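Local coordinates for protein restriction endonuclease PacI (Pseudomonas alcaligenes, PDB 3M7K) that cuts double-stranded DNA at a rare eight-base-pair target as an HNH restriction endonuclease with a beta-beta-alpha-metal active site, at residues A[63-74]-A[86-94]. Residues are numbered along the deposited sequence; the frame is centred on the assembly and turned at random.
Sequences CGYCGISEAGFT and IQCLGVDRS. With ZN (zinc ion), chain D; MG (magnesium ion), chain F; nucleotides of chain C; nucleotides of chain B.
The beta-beta-alpha-metal active site and the four-cysteine zinc site beside it meet where the Cys-63 to Cys-66 turn and helix 70-74 lie against strand 90-93 and its lead-in. Tyr-65 links the two sites: its hydroxyl donates to Asp-92 OD2 (Tyr-65 OH to Asp-92 OD2 2.6 Å), which lies at the edge of the ring, near its plane. The bond arrives on the anti side, 30° out of the plane of a carboxylate turned 62° from the ring. Asp-92 CG stands anti to the backbone N, and Asp-92 OD1 binds the magnesium ion at 2.4 Å. Tyr-65 is thus a second-shell residue that helps to set the rotation of the carboxylate. Asn-113, two waters and O3' of DT10 of chain B, probably the 3' end left by cleavage in this product complex, complete the magnesium site.

At the other end, Glu-70 reaches across in extended form to accept from Leu-89 N (Leu-89 N to Glu-70 OE2 3.0 Å), which approaches from above the carboxylate plane. Arg-61 and Lys-25 form salt bridges to this buried carboxylate and Ser-58 adds a hydrogen bond, probably stabilising its charge. Replacing Glu-70 by alanine would probably leave Leu-89 N without this acceptor and take a countercharge from Arg-61 and Lys-25. Leu-89 fills the middle: Leu-89 CD1 lies 3.5 Å from Cys-63 N, and Leu-89 CD2 3.9 Å from Phe-73 CB. The Phe-73 ring meets Ile-86 CG2 with its edge (Phe-73 CE2 to Ile-86 CG2 3.6 Å).

Beyond this core, Gln-87 N donates almost straight (170°) to DA3 OP1 of chain C, gripping the DNA backbone. Cys-63 and Cys-66 SG, with Cys-109 and Cys-112, hold the zinc ion, joining this turn to the region of helix 110-116 that supplies Asn-113, as befits a zinc-stabilised HNH nuclease core.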
ATOM      1  N   CYS A  63     -14.008  -3.481   8.524  1.00 36.52           N
ATOM      2  CA  CYS A  63     -12.835  -2.629   8.512  1.00 35.76           C
ATOM      3  C   CYS A  63     -13.287  -1.194   8.773  1.00 36.53           C
ATOM      4  O   CYS A  63     -14.239  -0.724   8.160  1.00 37.17           O
ATOM      5  CB  CYS A  63     -12.147  -2.718   7.151  1.00 35.42           C
ATOM      6  SG  CYS A  63     -10.822  -1.482   6.891  1.00 32.33           S
ATOM      7  N   GLY A  64     -12.609  -0.512   9.684  1.00 36.94           N
ATOM      8  CA  GLY A  64     -12.961   0.850  10.075  1.00 36.96           C
ATOM      9  C   GLY A  64     -12.602   1.926   9.058  1.00 37.64           C
ATOM     10  O   GLY A  64     -12.942   3.095   9.256  1.00 37.56           O
ATOM     11  N   TYR A  65     -11.900   1.546   7.984  1.00 37.11           N
ATOM     12  CA  TYR A  65     -11.598   2.465   6.895  1.00 37.36           C
ATOM     13  C   TYR A  65     -12.463   2.241   5.671  1.00 37.85           C
ATOM     14  O   TYR A  65     -13.090   3.185   5.199  1.00 38.43           O
ATOM     15  CB  TYR A  65     -10.116   2.418   6.504  1.00 37.44           C
ATOM     16  CG  TYR A  65      -9.247   2.886   7.631  1.00 36.96           C
ATOM     17  CD1 TYR A  65      -8.377   2.007   8.282  1.00 35.33           C
ATOM     18  CD2 TYR A  65      -9.340   4.211   8.096  1.00 36.25           C
ATOM     19  CE1 TYR A  65      -7.581   2.448   9.341  1.00 35.41           C
ATOM     20  CE2 TYR A  65      -8.567   4.654   9.157  1.00 34.94           C
ATOM     21  CZ  TYR A  65      -7.691   3.774   9.767  1.00 34.92           C
ATOM     22  OH  TYR A  65      -6.934   4.218  10.809  1.00 34.26           O
ATOM     23  N   CYS A  66     -12.499   1.011   5.150  1.00 37.45           N
ATOM     24  CA  CYS A  66     -13.248   0.748   3.908  1.00 37.58           C
ATOM     25  C   CYS A  66     -14.623   0.134   4.128  1.00 38.18           C
ATOM     26  O   CYS A  66     -15.411   0.044   3.187  1.00 38.36           O
ATOM     27  CB  CYS A  66     -12.445  -0.138   2.956  1.00 37.25           C
ATOM     28  SG  CYS A  66     -12.262  -1.863   3.511  1.00 36.24           S
ATOM     29  N   GLY A  67     -14.891  -0.335   5.343  1.00 38.27           N
ATOM     30  CA  GLY A  67     -16.219  -0.873   5.675  1.00 38.88           C
ATOM     31  C   GLY A  67     -16.406  -2.317   5.258  1.00 38.72           C
ATOM     32  O   GLY A  67     -17.454  -2.897   5.490  1.00 39.44           O
ATOM     33  N   ILE A  68     -15.395  -2.939   4.666  1.00 37.94           N
ATOM     34  CA  ILE A  68     -15.596  -4.316   4.229  1.00 37.49           C
ATOM     35  C   ILE A  68     -15.838  -5.228   5.450  1.00 37.22           C
ATOM     36  O   ILE A  68     -15.222  -5.033   6.498  1.00 36.67           O
ATOM     37  CB  ILE A  68     -14.435  -4.828   3.356  1.00 37.51           C
ATOM     38  CG1 ILE A  68     -14.883  -6.079   2.579  1.00 36.23           C
ATOM     39  CG2 ILE A  68     -13.169  -5.115   4.217  1.00 36.41           C
ATOM     40  CD1 ILE A  68     -13.968  -6.446   1.456  1.00 35.38           C
ATOM     41  N   SER A  69     -16.741  -6.198   5.303  1.00 37.17           N
ATOM     42  CA  SER A  69     -17.025  -7.154   6.371  1.00 36.97           C
ATOM     43  C   SER A  69     -15.915  -8.196   6.382  1.00 36.63           C
ATOM     44  O   SER A  69     -15.205  -8.382   5.373  1.00 35.61           O
ATOM     45  CB  SER A  69     -18.373  -7.839   6.141  1.00 37.43           C
ATOM     46  OG  SER A  69     -18.299  -8.687   5.003  1.00 38.47           O
ATOM     47  N   GLU A  70     -15.761  -8.874   7.512  1.00 36.06           N
ATOM     48  CA  GLU A  70     -14.787  -9.955   7.592  1.00 36.15           C
ATOM     49  C   GLU A  70     -15.021 -11.039   6.517  1.00 36.36           C
ATOM     50  O   GLU A  70     -14.059 -11.543   5.918  1.00 35.96           O
ATOM     51  CB  GLU A  70     -14.790 -10.560   8.992  1.00 36.03           C
ATOM     52  CG  GLU A  70     -13.742 -11.604   9.180  1.00 35.95           C
ATOM     53  CD  GLU A  70     -13.375 -11.786  10.616  1.00 33.92           C
ATOM     54  OE1 GLU A  70     -13.798 -12.803  11.203  1.00 33.90           O
ATOM     55  OE2 GLU A  70     -12.672 -10.911  11.158  1.00 34.64           O
ATOM     56  N   ALA A  71     -16.282 -11.397   6.283  1.00 37.05           N
ATOM     57  CA  ALA A  71     -16.619 -12.372   5.224  1.00 37.58           C
ATOM     58  C   ALA A  71     -16.292 -11.835   3.832  1.00 37.81           C
ATOM     59  O   ALA A  71     -15.790 -12.572   2.980  1.00 37.90           O
ATOM     60  CB  ALA A  71     -18.098 -12.816   5.311  1.00 38.09           C
ATOM     61  N   GLY A  72     -16.569 -10.547   3.617  1.00 37.81           N
ATOM     62  CA  GLY A  72     -16.226  -9.873   2.356  1.00 37.69           C
ATOM     63  C   GLY A  72     -14.727  -9.911   2.110  1.00 36.79           C
ATOM     64  O   GLY A  72     -14.265 -10.297   1.029  1.00 37.54           O
ATOM     65  N   PHE A  73     -13.952  -9.549   3.122  1.00 35.94           N
ATOM     66  CA  PHE A  73     -12.507  -9.609   2.988  1.00 35.04           C
ATOM     67  C   PHE A  73     -11.982 -11.019   2.749  1.00 34.93           C
ATOM     68  O   PHE A  73     -11.084 -11.214   1.946  1.00 35.12           O
ATOM     69  CB  PHE A  73     -11.810  -8.990   4.195  1.00 34.28           C
ATOM     70  CG  PHE A  73     -10.352  -8.762   3.979  1.00 34.05           C
ATOM     71  CD1 PHE A  73      -9.921  -7.715   3.159  1.00 31.56           C
ATOM     72  CD2 PHE A  73      -9.401  -9.589   4.571  1.00 33.85           C
ATOM     73  CE1 PHE A  73      -8.562  -7.484   2.931  1.00 30.63           C
ATOM     74  CE2 PHE A  73      -8.003  -9.342   4.359  1.00 34.20           C
ATOM     75  CZ  PHE A  73      -7.610  -8.298   3.527  1.00 32.14           C
ATOM     76  N   THR A  74     -12.533 -11.994   3.459  1.00 35.15           N
ATOM     77  CA  THR A  74     -12.185 -13.395   3.255  1.00 35.95           C
ATOM     78  C   THR A  74     -12.375 -13.801   1.792  1.00 36.73           C
ATOM     79  O   THR A  74     -11.553 -14.532   1.253  1.00 36.71           O
ATOM     80  CB  THR A  74     -13.005 -14.310   4.211  1.00 35.84           C
ATOM     81  OG1 THR A  74     -12.769 -13.895   5.557  1.00 36.93           O
ATOM     82  CG2 THR A  74     -12.631 -15.802   4.065  1.00 35.80           C
ATOM     83  N   ILE A  86      -6.061 -15.156   4.215  1.00 35.78           N
ATOM     84  CA  ILE A  86      -6.452 -14.307   5.363  1.00 33.95           C
ATOM     85  C   ILE A  86      -7.966 -14.367   5.554  1.00 34.36           C
ATOM     86  O   ILE A  86      -8.719 -14.190   4.593  1.00 34.50           O
ATOM     87  CB  ILE A  86      -6.000 -12.851   5.145  1.00 32.58           C
ATOM     88  CG1 ILE A  86      -4.475 -12.817   4.946  1.00 31.26           C
ATOM     89  CG2 ILE A  86      -6.493 -11.925   6.295  1.00 30.90           C
ATOM     90  CD1 ILE A  86      -3.900 -11.478   4.558  1.00 28.18           C
ATOM     91  N   GLN A  87      -8.404 -14.616   6.788  1.00 34.20           N
ATOM     92  CA  GLN A  87      -9.800 -14.936   7.068  1.00 35.23           C
ATOM     93  C   GLN A  87     -10.362 -14.090   8.198  1.00 34.93           C
ATOM     94  O   GLN A  87     -11.518 -14.256   8.606  1.00 35.09           O
ATOM     95  CB  GLN A  87      -9.929 -16.417   7.403  1.00 35.61           C
ATOM     96  CG  GLN A  87      -9.499 -17.332   6.267  1.00 37.91           C
ATOM     97  CD  GLN A  87      -9.152 -18.732   6.754  1.00 41.05           C
ATOM     98  OE1 GLN A  87      -9.993 -19.417   7.337  1.00 41.98           O
ATOM     99  NE2 GLN A  87      -7.901 -19.157   6.523  1.00 41.36           N
ATOM    100  N   CYS A  88      -9.539 -13.180   8.705  1.00 33.92           N
ATOM    101  CA  CYS A  88      -9.994 -12.256   9.716  1.00 34.26           C
ATOM    102  C   CYS A  88      -9.410 -10.853   9.535  1.00 32.71           C
ATOM    103  O   CYS A  88      -8.423 -10.651   8.796  1.00 31.70           O
ATOM    104  CB  CYS A  88      -9.686 -12.792  11.117  1.00 34.82           C
ATOM    105  SG  CYS A  88      -7.948 -12.802  11.508  1.00 40.71           S
ATOM    106  N   LEU A  89     -10.051  -9.899  10.191  1.00 31.37           N
ATOM    107  CA  LEU A  89      -9.618  -8.505  10.159  1.00 30.87           C
ATOM    108  C   LEU A  89      -8.628  -8.243  11.265  1.00 30.15           C
ATOM    109  O   LEU A  89      -8.704  -8.859  12.331  1.00 29.60           O
ATOM    110  CB  LEU A  89     -10.815  -7.571  10.292  1.00 30.98           C
ATOM    111  CG  LEU A  89     -11.884  -7.773   9.216  1.00 32.46           C
ATOM    112  CD1 LEU A  89     -12.943  -6.737   9.392  1.00 35.33           C
ATOM    113  CD2 LEU A  89     -11.314  -7.700   7.790  1.00 33.11           C
ATOM    114  N   GLY A  90      -7.697  -7.326  11.007  1.00 29.60           N
ATOM    115  CA  GLY A  90      -6.631  -7.057  11.965  1.00 29.28           C
ATOM    116  C   GLY A  90      -6.794  -5.733  12.666  1.00 29.38           C
ATOM    117  O   GLY A  90      -7.869  -5.118  12.638  1.00 29.32           O
ATOM    118  N   VAL A  91      -5.719  -5.282  13.285  1.00 28.64           N
ATOM    119  CA  VAL A  91      -5.774  -4.108  14.157  1.00 30.10           C
ATOM    120  C   VAL A  91      -4.803  -3.015  13.694  1.00 29.80           C
ATOM    121  O   VAL A  91      -3.606  -3.268  13.571  1.00 29.87           O
ATOM    122  CB  VAL A  91      -5.432  -4.500  15.623  1.00 30.03           C
ATOM    123  CG1 VAL A  91      -5.550  -3.290  16.538  1.00 30.18           C
ATOM    124  CG2 VAL A  91      -6.341  -5.633  16.122  1.00 32.76           C
ATOM    125  N   ASP A  92      -5.331  -1.821  13.419  1.00 29.67           N
ATOM    126  CA  ASP A  92      -4.526  -0.655  13.068  1.00 30.75           C
ATOM    127  C   ASP A  92      -4.242   0.165  14.332  1.00 31.71           C
ATOM    128  O   ASP A  92      -5.160   0.490  15.090  1.00 32.33           O
ATOM    129  CB  ASP A  92      -5.277   0.249  12.090  1.00 30.25           C
ATOM    130  CG  ASP A  92      -4.577   1.572  11.861  1.00 30.10           C
ATOM    131  OD1 ASP A  92      -3.355   1.534  11.619  1.00 28.08           O
ATOM    132  OD2 ASP A  92      -5.243   2.652  11.908  1.00 29.99           O
ATOM    133  N   ARG A  93      -2.977   0.486  14.545  1.00 32.42           N
ATOM    134  CA  ARG A  93      -2.582   1.502  15.523  1.00 34.04           C
ATOM    135  C   ARG A  93      -2.808   2.846  14.828  1.00 35.47           C
ATOM    136  O   ARG A  93      -1.984   3.272  13.997  1.00 35.32           O
ATOM    137  CB  ARG A  93      -1.125   1.287  15.920  1.00 34.33           C
ATOM    138  CG  ARG A  93      -0.850  -0.115  16.506  1.00 33.53           C
ATOM    139  CD  ARG A  93       0.657  -0.407  16.668  1.00 36.49           C
ATOM    140  NE  ARG A  93       1.372  -0.548  15.385  1.00 37.03           N
ATOM    141  CZ  ARG A  93       2.109   0.417  14.823  1.00 37.17           C
ATOM    142  NH1 ARG A  93       2.253   1.589  15.430  1.00 35.17           N
ATOM    143  NH2 ARG A  93       2.722   0.208  13.662  1.00 36.81           N
ATOM    144  N   SER A  94      -3.962   3.453  15.107  1.00 36.77           N
ATOM    145  CA  SER A  94      -4.413   4.707  14.487  1.00 40.01           C
ATOM    146  C   SER A  94      -3.278   5.695  14.288  1.00 40.28           C
ATOM    147  O   SER A  94      -2.975   6.115  13.174  1.00 40.75           O
ATOM    148  CB  SER A  94      -5.445   5.412  15.392  1.00 40.57           C
ATOM    149  OG  SER A  94      -6.744   5.131  14.928  1.00 47.33           O
TER
HETATM  150 ZN    ZN D 143     -10.263  -2.012   4.608  1.00 23.82          ZN
HETATM  151 MG    MG F 145      -1.543   0.114  11.040  1.00 23.17          MG
ATOM    152  P    DA C   3      -5.222 -14.698   9.449  1.00 29.33           P
ATOM    153  OP1  DA C   3      -6.442 -14.453   8.639  1.00 28.64           O
ATOM    154  OP2  DA C   3      -5.262 -14.459  10.916  1.00 28.71           O
ATOM    155  O5'  DA C   3      -4.715 -16.180   9.249  1.00 30.29           O
ATOM    156  C5'  DA C   3      -4.998 -16.912   8.075  1.00 34.19           C
ATOM    157  C4'  DA C   3      -4.238 -18.240   8.090  1.00 37.06           C
ATOM    158  O4'  DA C   3      -2.863 -17.991   8.477  1.00 36.98           O
ATOM    159  C3'  DA C   3      -4.709 -19.299   9.086  1.00 39.96           C
ATOM    160  O3'  DA C   3      -4.312 -20.581   8.615  1.00 44.99           O
ATOM    161  C2'  DA C   3      -3.921 -18.959  10.349  1.00 39.05           C
ATOM    162  C1'  DA C   3      -2.573 -18.575   9.739  1.00 37.62           C
ATOM    163  N9   DA C   3      -1.804 -17.604  10.522  1.00 36.16           N
ATOM    164  C8   DA C   3      -2.278 -16.590  11.306  1.00 35.54           C
ATOM    165  N7   DA C   3      -1.331 -15.875  11.871  1.00 35.41           N
ATOM    166  C5   DA C   3      -0.152 -16.477  11.428  1.00 36.22           C
ATOM    167  C6   DA C   3       1.225 -16.207  11.647  1.00 35.60           C
ATOM    168  N6   DA C   3       1.683 -15.223  12.424  1.00 34.65           N
ATOM    169  N1   DA C   3       2.132 -16.990  11.024  1.00 35.44           N
ATOM    170  C2   DA C   3       1.711 -17.991  10.239  1.00 35.25           C
ATOM    171  N3   DA C   3       0.457 -18.337   9.954  1.00 36.76           N
ATOM    172  C4   DA C   3      -0.433 -17.535  10.588  1.00 36.31           C
TER
ATOM    173  P    DT B  10       4.886   0.745  10.951  1.00 31.96           P
ATOM    174  OP1  DT B  10       4.162   1.863  11.598  1.00 31.63           O
ATOM    175  OP2  DT B  10       5.867  -0.099  11.679  1.00 31.42           O
ATOM    176  O5'  DT B  10       3.801  -0.262  10.342  1.00 30.31           O
ATOM    177  C5'  DT B  10       2.658   0.273   9.708  1.00 29.36           C
ATOM    178  C4'  DT B  10       1.864  -0.809   8.993  1.00 28.43           C
ATOM    179  O4'  DT B  10       2.729  -1.432   8.021  1.00 27.56           O
ATOM    180  C3'  DT B  10       1.376  -1.987   9.823  1.00 28.05           C
ATOM    181  O3'  DT B  10       0.243  -1.623  10.611  1.00 30.38           O
ATOM    182  C2'  DT B  10       1.059  -2.990   8.713  1.00 25.04           C
ATOM    183  C1'  DT B  10       2.198  -2.709   7.715  1.00 25.37           C
ATOM    184  N1   DT B  10       3.366  -3.686   7.832  1.00 25.80           N
ATOM    185  C2   DT B  10       3.452  -4.719   6.909  1.00 25.95           C
ATOM    186  O2   DT B  10       2.634  -4.866   6.017  1.00 25.85           O
ATOM    187  N3   DT B  10       4.512  -5.576   7.066  1.00 26.87           N
ATOM    188  C4   DT B  10       5.474  -5.493   8.058  1.00 28.08           C
ATOM    189  O4   DT B  10       6.409  -6.310   8.128  1.00 31.68           O
ATOM    190  C5   DT B  10       5.323  -4.395   8.997  1.00 27.35           C
ATOM    191  C7   DT B  10       6.319  -4.196  10.129  1.00 27.38           C
ATOM    192  C6   DT B  10       4.288  -3.557   8.842  1.00 25.68           C
TER
HETATM  193  O   HOH W   1      -8.738 -12.756   2.188  1.00 39.98           O
HETATM  194  O   HOH W   2      -0.427   1.628  12.383  1.00 28.46           O
HETATM  195  O   HOH W   3      -1.064   1.251   9.018  1.00 24.27           O